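Local structure of Uly1 (Catenovulum maritimum, 7DRQ) at residues His129-Asn134 / Gly141-Asp146; Trp351-Thr354 / Asp358-Leu361; His380-Ala385 / Ile391-Phe396. The protein is a marine bacterial ulvan lyase of polysaccharide lyase family 24, a calcium-binding enzyme that probably cuts the algal polysaccharide ulvan by beta-elimination on a beta-propeller scaffold. All blocks are in the same frame, centred on the assembly; numbering follows the deposited sequence.

In the fold
Contact 1 comes first along the chain, inside the long loop between strands 122-126 and 150-152, and lies on the opposite side of the molecule's centre from the other two: its centre is about 37 Å from that of contact 2 and about 43 Å from that of contact 3. Contacts 2 and 3 follow in series, their centres only about 10 Å apart, as two hairpins of one antiparallel sheet. Strands 359-369 and 372-383 are neighbours in that sheet, and the amide N of Thr381 probably bonds to O of Leu361. With that link, contacts 2 and 3 join four strands in succession, as in a propeller blade, whereas contact 1 lies within a connecting loop, the side chain of its Ile143 about 10 Å from a bound calcium ion.

Contact 1 of 3, residues His129-Asn134 / Gly141-Asp146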
ATOM      1  N   HIS A 129      -3.476   1.905 -12.290  1.00 12.86           N
ATOM      2  CA  HIS A 129      -3.917   3.176 -11.716  1.00 11.61           C
ATOM      3  C   HIS A 129      -5.284   3.518 -12.315  1.00 11.75           C
ATOM      4  O   HIS A 129      -5.404   4.389 -13.183  1.00 15.33           O
ATOM      5  CB  HIS A 129      -2.903   4.299 -11.939  1.00 13.26           C
ATOM      6  CG  HIS A 129      -3.231   5.554 -11.188  1.00 16.60           C
ATOM      7  ND1 HIS A 129      -2.427   6.674 -11.220  1.00 16.81           N
ATOM      8  CD2 HIS A 129      -4.269   5.859 -10.372  1.00 13.41           C
ATOM      9  CE1 HIS A 129      -2.967   7.622 -10.475  1.00 17.23           C
ATOM     10  NE2 HIS A 129      -4.083   7.154  -9.947  1.00 15.72           N
ATOM     11  N   ALA A 130      -6.314   2.823 -11.826  1.00 13.47           N
ATOM     12  CA  ALA A 130      -7.704   3.095 -12.200  1.00 12.84           C
ATOM     13  C   ALA A 130      -7.930   2.979 -13.709  1.00 15.19           C
ATOM     14  O   ALA A 130      -8.665   3.768 -14.309  1.00 15.82           O
ATOM     15  CB  ALA A 130      -8.142   4.469 -11.689  1.00 12.72           C
ATOM     16  N   TYR A 131      -7.318   1.978 -14.331  1.00 15.70           N
ATOM     17  CA  TYR A 131      -7.508   1.833 -15.766  1.00 14.20           C
ATOM     18  C   TYR A 131      -8.837   1.141 -16.056  1.00 13.48           C
ATOM     19  O   TYR A 131      -9.414   0.464 -15.203  1.00 13.34           O
ATOM     20  CB  TYR A 131      -6.343   1.069 -16.396  1.00 13.59           C
ATOM     21  CG  TYR A 131      -5.010   1.741 -16.130  1.00 12.61           C
ATOM     22  CD1 TYR A 131      -4.883   3.119 -16.207  1.00 14.10           C
ATOM     23  CD2 TYR A 131      -3.895   0.997 -15.772  1.00 12.50           C
ATOM     24  CE1 TYR A 131      -3.662   3.753 -15.957  1.00 13.77           C
ATOM     25  CE2 TYR A 131      -2.675   1.615 -15.509  1.00 13.06           C
ATOM     26  CZ  TYR A 131      -2.567   2.987 -15.599  1.00 14.27           C
ATOM     27  OH  TYR A 131      -1.364   3.599 -15.344  1.00 13.89           O
ATOM     28  N   ARG A 132      -9.327   1.344 -17.279  1.00 14.10           N
ATOM     29  CA  ARG A 132     -10.606   0.809 -17.729  1.00 14.71           C
ATOM     30  C   ARG A 132     -10.461   0.407 -19.187  1.00 11.74           C
ATOM     31  O   ARG A 132      -9.457   0.704 -19.833  1.00 13.81           O
ATOM     32  CB  ARG A 132     -11.744   1.835 -17.559  1.00 17.43           C
ATOM     33  CG  ARG A 132     -11.313   3.251 -17.865  1.00 18.50           C
ATOM     34  CD  ARG A 132     -12.344   4.292 -17.420  1.00 25.38           C
ATOM     35  NE  ARG A 132     -11.713   5.602 -17.214  1.00 32.65           N
ATOM     36  CZ  ARG A 132     -11.428   6.462 -18.190  1.00 36.70           C
ATOM     37  NH1 ARG A 132     -11.714   6.168 -19.455  1.00 31.68           N
ATOM     38  NH2 ARG A 132     -10.856   7.624 -17.906  1.00 34.80           N
ATOM     39  N   GLU A 133     -11.488  -0.265 -19.722  1.00 13.12           N
ATOM     40  CA  GLU A 133     -11.354  -0.806 -21.074  1.00 15.36           C
ATOM     41  C   GLU A 133     -11.139   0.291 -22.109  1.00 16.29           C
ATOM     42  O   GLU A 133     -10.503   0.049 -23.140  1.00 20.89           O
ATOM     43  CB  GLU A 133     -12.573  -1.654 -21.434  1.00 15.36           C
ATOM     44  CG  GLU A 133     -13.865  -0.879 -21.581  1.00 15.24           C
ATOM     45  CD  GLU A 133     -15.037  -1.810 -21.748  1.00 21.03           C
ATOM     46  OE1 GLU A 133     -14.813  -2.932 -22.242  1.00 19.59           O
ATOM     47  OE2 GLU A 133     -16.165  -1.437 -21.370  1.00 21.14           O
ATOM     48  N   ASN A 134     -11.637   1.504 -21.854  1.00 16.24           N
ATOM     49  CA  ASN A 134     -11.459   2.599 -22.795  1.00 19.68           C
ATOM     50  C   ASN A 134     -10.423   3.611 -22.310  1.00 17.79           C
ATOM     51  O   ASN A 134     -10.460   4.775 -22.716  1.00 17.62           O
ATOM     52  CB  ASN A 134     -12.800   3.276 -23.092  1.00 18.65           C
ATOM     53  CG  ASN A 134     -13.393   3.951 -21.882  1.00 23.88           C
ATOM     54  OD1 ASN A 134     -13.052   3.628 -20.742  1.00 27.50           O
ATOM     55  ND2 ASN A 134     -14.273   4.916 -22.117  1.00 26.89           N
ATOM     56  N   GLY A 141      -0.053   0.500 -26.810  1.00 25.86           N
ATOM     57  CA  GLY A 141      -0.613  -0.764 -26.385  1.00 23.36           C
ATOM     58  C   GLY A 141      -2.128  -0.738 -26.299  1.00 21.12           C
ATOM     59  O   GLY A 141      -2.765   0.312 -26.188  1.00 24.27           O
ATOM     60  N   ASP A 142      -2.708  -1.936 -26.354  1.00 18.59           N
ATOM     61  CA  ASP A 142      -4.153  -2.134 -26.318  1.00 19.67           C
ATOM     62  C   ASP A 142      -4.524  -2.623 -24.921  1.00 18.31           C
ATOM     63  O   ASP A 142      -4.168  -3.741 -24.532  1.00 18.08           O
ATOM     64  CB  ASP A 142      -4.565  -3.132 -27.402  1.00 21.63           C
ATOM     65  CG  ASP A 142      -6.028  -3.510 -27.349  1.00 22.68           C
ATOM     66  OD1 ASP A 142      -6.805  -2.922 -26.569  1.00 20.04           O
ATOM     67  OD2 ASP A 142      -6.406  -4.420 -28.115  1.00 24.34           O
ATOM     68  N   ILE A 143      -5.241  -1.790 -24.168  1.00 16.17           N
ATOM     69  CA  ILE A 143      -5.563  -2.086 -22.774  1.00 15.27           C
ATOM     70  C   ILE A 143      -6.994  -2.591 -22.610  1.00 18.47           C
ATOM     71  O   ILE A 143      -7.449  -2.796 -21.482  1.00 15.69           O
ATOM     72  CB  ILE A 143      -5.299  -0.859 -21.885  1.00 19.38           C
ATOM     73  CG1 ILE A 143      -5.089  -1.264 -20.424  1.00 19.49           C
ATOM     74  CG2 ILE A 143      -6.436   0.159 -21.999  1.00 16.07           C
ATOM     75  CD1 ILE A 143      -4.641  -0.091 -19.544  1.00 18.02           C
ATOM     76  N   ARG A 144      -7.706  -2.838 -23.714  1.00 14.19           N
ATOM     77  CA  ARG A 144      -9.127  -3.149 -23.608  1.00 16.66           C
ATOM     78  C   ARG A 144      -9.392  -4.404 -22.782  1.00 16.10           C
ATOM     79  O   ARG A 144     -10.402  -4.473 -22.072  1.00 16.03           O
ATOM     80  CB  ARG A 144      -9.722  -3.283 -25.006  1.00 18.13           C
ATOM     81  CG  ARG A 144      -9.815  -1.950 -25.728  1.00 21.71           C
ATOM     82  CD  ARG A 144     -10.299  -2.130 -27.160  1.00 25.93           C
ATOM     83  NE  ARG A 144      -9.298  -2.794 -27.985  1.00 29.93           N
ATOM     84  CZ  ARG A 144      -9.521  -3.227 -29.222  1.00 29.56           C
ATOM     85  NH1 ARG A 144     -10.715  -3.067 -29.774  1.00 32.74           N
ATOM     86  NH2 ARG A 144      -8.553  -3.818 -29.904  1.00 29.93           N
ATOM     87  N   LYS A 145      -8.502  -5.400 -22.858  1.00 16.10           N
ATOM     88  CA  LYS A 145      -8.583  -6.621 -22.063  1.00 16.48           C
ATOM     89  C   LYS A 145      -7.375  -6.755 -21.141  1.00 16.35           C
ATOM     90  O   LYS A 145      -6.908  -7.863 -20.860  1.00 13.69           O
ATOM     91  CB  LYS A 145      -8.715  -7.849 -22.968  1.00 16.61           C
ATOM     92  CG  LYS A 145      -9.920  -7.785 -23.903  1.00 18.11           C
ATOM     93  CD  LYS A 145     -11.220  -7.698 -23.122  1.00 20.93           C
ATOM     94  CE  LYS A 145     -12.445  -7.757 -24.053  1.00 16.89           C
ATOM     95  NZ  LYS A 145     -13.705  -7.583 -23.288  1.00 15.95           N
ATOM     96  N   ASP A 146      -6.851  -5.618 -20.662  1.00 15.68           N
ATOM     97  CA  ASP A 146      -5.669  -5.659 -19.808  1.00 14.23           C
ATOM     98  C   ASP A 146      -5.689  -4.542 -18.764  1.00 14.51           C
ATOM     99  O   ASP A 146      -4.625  -4.168 -18.256  1.00 15.43           O
ATOM    100  CB  ASP A 146      -4.402  -5.575 -20.672  1.00 15.66           C
ATOM    101  CG  ASP A 146      -3.156  -6.023 -19.931  1.00 15.01           C
ATOM    102  OD1 ASP A 146      -3.229  -7.016 -19.169  1.00 16.95           O
ATOM    103  OD2 ASP A 146      -2.092  -5.383 -20.115  1.00 16.71           O
TER
HETATM  104  O   HOH W   1     -13.171  -4.871 -22.318  1.00 20.02           O
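Arg144 lies beside Glu133 where two parts of the same loop meet, and its backbone begins the contact: CA sends a C-H toward O of Glu133, 3.5 Å away. Along the side chain, CB passes the same oxygen and CG comes closer, 3.3 Å from O of Glu133. Beyond CG the chain bends (chi3 -69°) and turns back over its own segment. There NE lies 2.9 Å from Asp142 OD1, and NH2 is equally far from Asp142 OD2, a side-on salt bridge with one nitrogen for each oxygen. Asp142 OD1 also takes the backbone N of Arg144 at 3.0 Å, closing an Asx turn. NE and N reach this oxygen from opposite faces of the carboxylate, so OD1 is held from both sides while NH2 on OD2 limits rotation of the carboxylate. A type I turn from Ile143 to Asp146 overlaps the Asx turn.

The apolar half belongs to Ile143, which crosses Tyr131 at about a right angle. Its CD1 rests 3.8 Å from Tyr131 CB and meets the ring obliquely, nearest at CG, while CG2 lies 3.8 Å from O of Arg132. No direct hydrogen bond joins the two segments; instead a water donates to Glu133 OE1 and Arg144 O and accepts from Lys145 NZ.

Ala130 and Tyr131 form backbone bonds with Leu201, the first residue of strand 201-208, and Arg200 just before it; Tyr131 OH meets Asn109, and His195 of helix 195-198 bonds Glu133 N. Asp146 forms a salt bridge with calcium-binding Lys185, so the loop is tied to that helix, that strand and the metal site.

Contact 2 of 3, residues Trp351-Thr354 / Asp358-Leu361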
ATOM      1  N   TRP A 351      -2.632   4.213  10.956  1.00 11.22           N
ATOM      2  CA  TRP A 351      -3.317   3.754  12.155  1.00  9.25           C
ATOM      3  C   TRP A 351      -2.878   2.324  12.450  1.00 10.76           C
ATOM      4  O   TRP A 351      -2.361   1.620  11.580  1.00 12.34           O
ATOM      5  CB  TRP A 351      -4.841   3.821  11.989  1.00 12.26           C
ATOM      6  CG  TRP A 351      -5.298   2.900  10.927  1.00 10.77           C
ATOM      7  CD1 TRP A 351      -5.317   3.139   9.583  1.00 10.54           C
ATOM      8  CD2 TRP A 351      -5.744   1.555  11.106  1.00  9.12           C
ATOM      9  NE1 TRP A 351      -5.771   2.025   8.915  1.00 11.09           N
ATOM     10  CE2 TRP A 351      -6.039   1.039   9.828  1.00 12.86           C
ATOM     11  CE3 TRP A 351      -5.924   0.737  12.227  1.00  9.29           C
ATOM     12  CZ2 TRP A 351      -6.514  -0.263   9.638  1.00 10.53           C
ATOM     13  CZ3 TRP A 351      -6.390  -0.557  12.041  1.00 11.74           C
ATOM     14  CH2 TRP A 351      -6.680  -1.045  10.752  1.00 11.41           C
ATOM     15  N   THR A 352      -3.118   1.894  13.683  1.00 10.37           N
ATOM     16  CA  THR A 352      -2.927   0.496  14.046  1.00  9.67           C
ATOM     17  C   THR A 352      -3.747   0.228  15.298  1.00 11.14           C
ATOM     18  O   THR A 352      -4.233   1.154  15.952  1.00 10.00           O
ATOM     19  CB  THR A 352      -1.441   0.166  14.263  1.00 11.52           C
ATOM     20  OG1 THR A 352      -1.283  -1.246  14.445  1.00 12.85           O
ATOM     21  CG2 THR A 352      -0.919   0.890  15.495  1.00 12.61           C
ATOM     22  N   VAL A 353      -3.941  -1.054  15.594  1.00  9.59           N
ATOM     23  CA  VAL A 353      -4.503  -1.497  16.862  1.00  8.62           C
ATOM     24  C   VAL A 353      -3.574  -2.571  17.403  1.00  9.07           C
ATOM     25  O   VAL A 353      -3.254  -3.525  16.689  1.00 12.92           O
ATOM     26  CB  VAL A 353      -5.945  -2.046  16.719  1.00  9.88           C
ATOM     27  CG1 VAL A 353      -6.490  -2.473  18.094  1.00 10.66           C
ATOM     28  CG2 VAL A 353      -6.860  -1.012  16.068  1.00 10.01           C
ATOM     29  N   THR A 354      -3.126  -2.409  18.646  1.00  9.08           N
ATOM     30  CA  THR A 354      -2.205  -3.377  19.234  1.00 10.15           C
ATOM     31  C   THR A 354      -2.943  -4.646  19.655  1.00 10.31           C
ATOM     32  O   THR A 354      -4.173  -4.701  19.703  1.00 11.94           O
ATOM     33  CB  THR A 354      -1.515  -2.811  20.470  1.00 11.27           C
ATOM     34  OG1 THR A 354      -2.487  -2.726  21.525  1.00 10.70           O
ATOM     35  CG2 THR A 354      -0.916  -1.419  20.195  1.00  9.33           C
ATOM     36  N   ASP A 358      -5.310  -1.390  22.027  1.00 12.41           N
ATOM     37  CA  ASP A 358      -4.999   0.036  21.966  1.00 11.28           C
ATOM     38  C   ASP A 358      -5.144   0.534  20.539  1.00 10.13           C
ATOM     39  O   ASP A 358      -4.531  -0.004  19.616  1.00 10.31           O
ATOM     40  CB  ASP A 358      -3.570   0.321  22.447  1.00  8.80           C
ATOM     41  CG  ASP A 358      -3.218  -0.407  23.728  1.00 11.08           C
ATOM     42  OD1 ASP A 358      -3.855  -0.125  24.767  1.00 12.97           O
ATOM     43  OD2 ASP A 358      -2.296  -1.259  23.695  1.00 12.90           O
ATOM     44  N   LEU A 359      -5.932   1.581  20.362  1.00 11.53           N
ATOM     45  CA  LEU A 359      -6.180   2.168  19.052  1.00 11.37           C
ATOM     46  C   LEU A 359      -5.299   3.401  18.885  1.00 11.83           C
ATOM     47  O   LEU A 359      -5.275   4.266  19.761  1.00 11.16           O
ATOM     48  CB  LEU A 359      -7.651   2.548  18.906  1.00 13.04           C
ATOM     49  CG  LEU A 359      -8.005   3.493  17.758  1.00 13.27           C
ATOM     50  CD1 LEU A 359      -7.799   2.789  16.439  1.00 11.13           C
ATOM     51  CD2 LEU A 359      -9.444   4.006  17.896  1.00 13.82           C
ATOM     52  N   HIS A 360      -4.607   3.488  17.748  1.00 11.71           N
ATOM     53  CA  HIS A 360      -3.667   4.567  17.468  1.00 12.00           C
ATOM     54  C   HIS A 360      -3.853   5.045  16.037  1.00  9.73           C
ATOM     55  O   HIS A 360      -3.903   4.222  15.119  1.00 12.89           O
ATOM     56  CB  HIS A 360      -2.219   4.098  17.664  1.00 11.18           C
ATOM     57  CG  HIS A 360      -1.886   3.784  19.084  1.00  9.22           C
ATOM     58  ND1 HIS A 360      -1.350   4.719  19.943  1.00  9.20           N
ATOM     59  CD2 HIS A 360      -2.038   2.652  19.807  1.00 11.02           C
ATOM     60  CE1 HIS A 360      -1.193   4.178  21.136  1.00 10.50           C
ATOM     61  NE2 HIS A 360      -1.588   2.919  21.077  1.00 11.70           N
ATOM     62  N   LEU A 361      -3.941   6.365  15.847  1.00 11.81           N
ATOM     63  CA  LEU A 361      -3.997   6.978  14.522  1.00  9.45           C
ATOM     64  C   LEU A 361      -3.110   8.211  14.482  1.00 12.49           C
ATOM     65  O   LEU A 361      -3.073   8.991  15.436  1.00 11.66           O
ATOM     66  CB  LEU A 361      -5.419   7.402  14.127  1.00  8.54           C
ATOM     67  CG  LEU A 361      -6.518   6.361  14.361  1.00 11.83           C
ATOM     68  CD1 LEU A 361      -7.242   6.597  15.692  1.00 11.34           C
ATOM     69  CD2 LEU A 361      -7.498   6.378  13.202  1.00 11.84           C
TER
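Trp351 to Val353 and Leu359 to Leu361 run antiparallel, their axes 4.7 Å apart and their directions 171° from one another. Thr352 and His360 are the hydrogen-bonded pair, N to O at 2.8 Å from Thr352 to His360 and O to N at 3.0 Å in return; Trp351/Leu361 and Val353/Leu359 are non-hydrogen-bonded pairs. Just past the strand, Thr354 N adds a bond to Asp358 O.

Where the hairpin closes, the Thr354 hydroxyl makes three bonds. With chi1 at 71°, OG1 sits between its own backbone N and carbonyl carbon, facing Asp358: it donates to Asp358 OD2 at 2.6 Å, from above the carboxylate plane, and accepts from Asp358 N at 3.2 Å. The turn residue Asn356 also gives its backbone N-H to this oxygen. Along the strands, Val353 CG2 meets Leu359 CD1 at 3.9 Å, and Trp351 CB meets Leu361 CG. Thr352 and His360 lie side by side on the other face, and the imidazole bonds through ND1 to His380 and through NE2 to Gly427.

Both faces are buried: Val353, Leu359 and Leu361 pack on Tyr295 of strand 290-298, while Thr352, Thr354 and His360 rest on Ile409 of strand 408-415. The hairpin is thus wedged between neighbouring sheets, consistent with a propeller blade.

Contact 3 of 3, residues His380-Ala385 / Ile391-Phe396; sequences HTYQKA and ITTTDF
This beta hairpin forms the outer edge of an antiparallel sheet in what is probably a blade of the propeller, with strand 391-393 folded back on the end of strand 372-383. Two hydrogen-bonded pairs, His380/Thr393 and Tyr382/Ile391, flank the non-hydrogen-bonded pair Thr381/Thr392; the bond from Tyr382 N to Ile391 O is 2.7 Å. At the middle pair the two hydroxyls meet directly, Thr381 OG1 to Thr392 OG1 at 2.8 Å, on the side facing Met328 of strand 326-328.

On the other face, the chi1 of Tyr382 (59°) brings its ring beside the neighbouring strand. Ile391 CB stands over one face, 4.0 Å from the ring centroid and 16° off the normal, a CH-pi contact; Ile391 CG2 reaches on toward CZ and OH, while Thr393 CG2 approaches at the ring edge. The Tyr382 ring in turn places its CD1 over the centre of the His380 imidazole, whose ND1 bonds to Asn429.

Past the strand, an ST turn swings the chain round, Asp395 N bonding to Thr393 OG1 at 3.0 Å. That bend delivers Phe396 to His380: the rings lie oblique, planes at 53°, and the closest touch is Phe396 CD1 against His380 CB at 3.6 Å.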
ATOM      1  N   HIS A 380      -1.241  12.583  16.961  1.00 11.93           N
ATOM      2  CA  HIS A 380      -1.335  11.212  17.435  1.00 11.52           C
ATOM      3  C   HIS A 380      -2.622  11.106  18.232  1.00 11.36           C
ATOM      4  O   HIS A 380      -2.784  11.794  19.244  1.00 11.11           O
ATOM      5  CB  HIS A 380      -0.126  10.853  18.295  1.00 12.34           C
ATOM      6  CG  HIS A 380      -0.118   9.442  18.791  1.00 13.70           C
ATOM      7  ND1 HIS A 380       0.787   9.003  19.736  1.00 11.29           N
ATOM      8  CD2 HIS A 380      -0.892   8.371  18.479  1.00 13.54           C
ATOM      9  CE1 HIS A 380       0.573   7.721  19.983  1.00 11.90           C
ATOM     10  NE2 HIS A 380      -0.437   7.312  19.232  1.00 11.85           N
ATOM     11  N   THR A 381      -3.535  10.263  17.771  1.00  9.79           N
ATOM     12  CA  THR A 381      -4.811  10.038  18.438  1.00 11.45           C
ATOM     13  C   THR A 381      -4.818   8.614  18.970  1.00 12.45           C
ATOM     14  O   THR A 381      -4.502   7.681  18.229  1.00 11.50           O
ATOM     15  CB  THR A 381      -5.973  10.250  17.469  1.00 13.27           C
ATOM     16  OG1 THR A 381      -5.997  11.618  17.052  1.00 12.62           O
ATOM     17  CG2 THR A 381      -7.301   9.900  18.134  1.00 11.61           C
ATOM     18  N   TYR A 382      -5.137   8.434  20.250  1.00 12.72           N
ATOM     19  CA  TYR A 382      -4.997   7.085  20.777  1.00 12.23           C
ATOM     20  C   TYR A 382      -5.988   6.826  21.898  1.00 14.24           C
ATOM     21  O   TYR A 382      -6.433   7.741  22.599  1.00 14.78           O
ATOM     22  CB  TYR A 382      -3.564   6.793  21.242  1.00 12.30           C
ATOM     23  CG  TYR A 382      -3.036   7.713  22.312  1.00 13.30           C
ATOM     24  CD1 TYR A 382      -2.486   8.950  21.984  1.00 15.80           C
ATOM     25  CD2 TYR A 382      -3.082   7.344  23.659  1.00 16.79           C
ATOM     26  CE1 TYR A 382      -1.993   9.806  22.965  1.00 17.07           C
ATOM     27  CE2 TYR A 382      -2.592   8.186  24.650  1.00 16.80           C
ATOM     28  CZ  TYR A 382      -2.046   9.416  24.293  1.00 23.34           C
ATOM     29  OH  TYR A 382      -1.558  10.259  25.266  1.00 21.46           O
ATOM     30  N   GLN A 383      -6.344   5.554  22.032  1.00 13.84           N
ATOM     31  CA  GLN A 383      -7.316   5.105  23.022  1.00 13.10           C
ATOM     32  C   GLN A 383      -6.745   3.842  23.654  1.00 16.11           C
ATOM     33  O   GLN A 383      -6.586   2.823  22.974  1.00 15.31           O
ATOM     34  CB  GLN A 383      -8.676   4.845  22.383  1.00 13.61           C
ATOM     35  CG  GLN A 383      -9.768   4.529  23.399  1.00 13.31           C
ATOM     36  CD  GLN A 383     -11.048   4.008  22.763  1.00 11.65           C
ATOM     37  OE1 GLN A 383     -11.011   3.215  21.828  1.00 15.19           O
ATOM     38  NE2 GLN A 383     -12.191   4.444  23.290  1.00 15.01           N
ATOM     39  N   LYS A 384      -6.426   3.910  24.939  1.00  8.55           N
ATOM     40  CA  LYS A 384      -5.832   2.761  25.606  1.00 11.74           C
ATOM     41  C   LYS A 384      -6.874   1.657  25.795  1.00 13.58           C
ATOM     42  O   LYS A 384      -7.988   1.916  26.266  1.00 14.15           O
ATOM     43  CB  LYS A 384      -5.252   3.180  26.957  1.00 15.96           C
ATOM     44  CG  LYS A 384      -4.600   2.022  27.724  1.00 15.96           C
ATOM     45  CD  LYS A 384      -3.804   2.528  28.915  1.00 25.46           C
ATOM     46  CE  LYS A 384      -3.320   1.372  29.767  1.00 30.76           C
ATOM     47  NZ  LYS A 384      -2.462   1.832  30.898  1.00 46.64           N
ATOM     48  N   ALA A 385      -6.509   0.430  25.404  1.00 10.21           N
ATOM     49  CA  ALA A 385      -7.304  -0.777  25.631  1.00 12.67           C
ATOM     50  C   ALA A 385      -8.714  -0.679  25.039  1.00 12.89           C
ATOM     51  O   ALA A 385      -9.629  -1.363  25.499  1.00 14.25           O
ATOM     52  CB  ALA A 385      -7.373  -1.116  27.129  1.00 12.31           C
ATOM     53  N   ILE A 391      -7.650  10.355  23.118  1.00 14.14           N
ATOM     54  CA  ILE A 391      -6.689  11.433  23.327  1.00 15.05           C
ATOM     55  C   ILE A 391      -6.062  11.788  21.988  1.00 16.58           C
ATOM     56  O   ILE A 391      -5.586  10.900  21.274  1.00 15.53           O
ATOM     57  CB  ILE A 391      -5.600  11.017  24.331  1.00 16.40           C
ATOM     58  CG1 ILE A 391      -6.209  10.710  25.702  1.00 23.17           C
ATOM     59  CG2 ILE A 391      -4.527  12.108  24.436  1.00 21.97           C
ATOM     60  CD1 ILE A 391      -5.172  10.250  26.720  1.00 27.84           C
ATOM     61  N   THR A 392      -6.056  13.077  21.643  1.00 14.20           N
ATOM     62  CA  THR A 392      -5.312  13.581  20.495  1.00 10.01           C
ATOM     63  C   THR A 392      -4.271  14.565  21.006  1.00 14.06           C
ATOM     64  O   THR A 392      -4.609  15.493  21.748  1.00 14.64           O
ATOM     65  CB  THR A 392      -6.217  14.276  19.477  1.00 14.50           C
ATOM     66  OG1 THR A 392      -7.180  13.347  18.965  1.00 13.71           O
ATOM     67  CG2 THR A 392      -5.395  14.819  18.325  1.00 13.89           C
ATOM     68  N   THR A 393      -3.019  14.371  20.597  1.00 11.64           N
ATOM     69  CA  THR A 393      -1.944  15.302  20.916  1.00 12.00           C
ATOM     70  C   THR A 393      -1.205  15.660  19.636  1.00 13.90           C
ATOM     71  O   THR A 393      -1.113  14.849  18.711  1.00 13.82           O
ATOM     72  CB  THR A 393      -0.963  14.703  21.955  1.00 11.98           C
ATOM     73  OG1 THR A 393       0.026  15.683  22.324  1.00 16.50           O
ATOM     74  CG2 THR A 393      -0.258  13.471  21.395  1.00 14.97           C
ATOM     75  N   THR A 394      -0.709  16.898  19.565  1.00 14.00           N
ATOM     76  CA  THR A 394       0.208  17.289  18.499  1.00 15.24           C
ATOM     77  C   THR A 394       1.655  17.189  18.942  1.00 16.94           C
ATOM     78  O   THR A 394       2.558  17.594  18.199  1.00 16.44           O
ATOM     79  CB  THR A 394      -0.094  18.705  18.001  1.00 14.64           C
ATOM     80  OG1 THR A 394       0.101  19.638  19.070  1.00 16.68           O
ATOM     81  CG2 THR A 394      -1.534  18.791  17.523  1.00 18.29           C
ATOM     82  N   ASP A 395       1.896  16.652  20.138  1.00 18.03           N
ATOM     83  CA  ASP A 395       3.251  16.393  20.620  1.00 14.42           C
ATOM     84  C   ASP A 395       3.706  15.037  20.077  1.00 14.36           C
ATOM     85  O   ASP A 395       3.812  14.034  20.788  1.00 19.86           O
ATOM     86  CB  ASP A 395       3.283  16.460  22.142  1.00 20.03           C
ATOM     87  CG  ASP A 395       4.684  16.311  22.708  1.00 26.14           C
ATOM     88  OD1 ASP A 395       5.658  16.342  21.931  1.00 24.27           O
ATOM     89  OD2 ASP A 395       4.806  16.171  23.942  1.00 27.69           O
ATOM     90  N   PHE A 396       3.983  15.025  18.769  1.00 17.68           N
ATOM     91  CA  PHE A 396       4.293  13.818  18.013  1.00 16.42           C
ATOM     92  C   PHE A 396       5.304  14.157  16.926  1.00 17.93           C
ATOM     93  O   PHE A 396       5.178  15.211  16.285  1.00 16.91           O
ATOM     94  CB  PHE A 396       3.018  13.225  17.391  1.00 16.48           C
ATOM     95  CG  PHE A 396       3.223  11.888  16.749  1.00 14.47           C
ATOM     96  CD1 PHE A 396       3.412  10.755  17.529  1.00 15.46           C
ATOM     97  CD2 PHE A 396       3.234  11.760  15.372  1.00 14.88           C
ATOM     98  CE1 PHE A 396       3.612   9.510  16.942  1.00 14.56           C
ATOM     99  CE2 PHE A 396       3.434  10.518  14.775  1.00 18.82           C
ATOM    100  CZ  PHE A 396       3.628   9.391  15.564  1.00 16.17           C
TER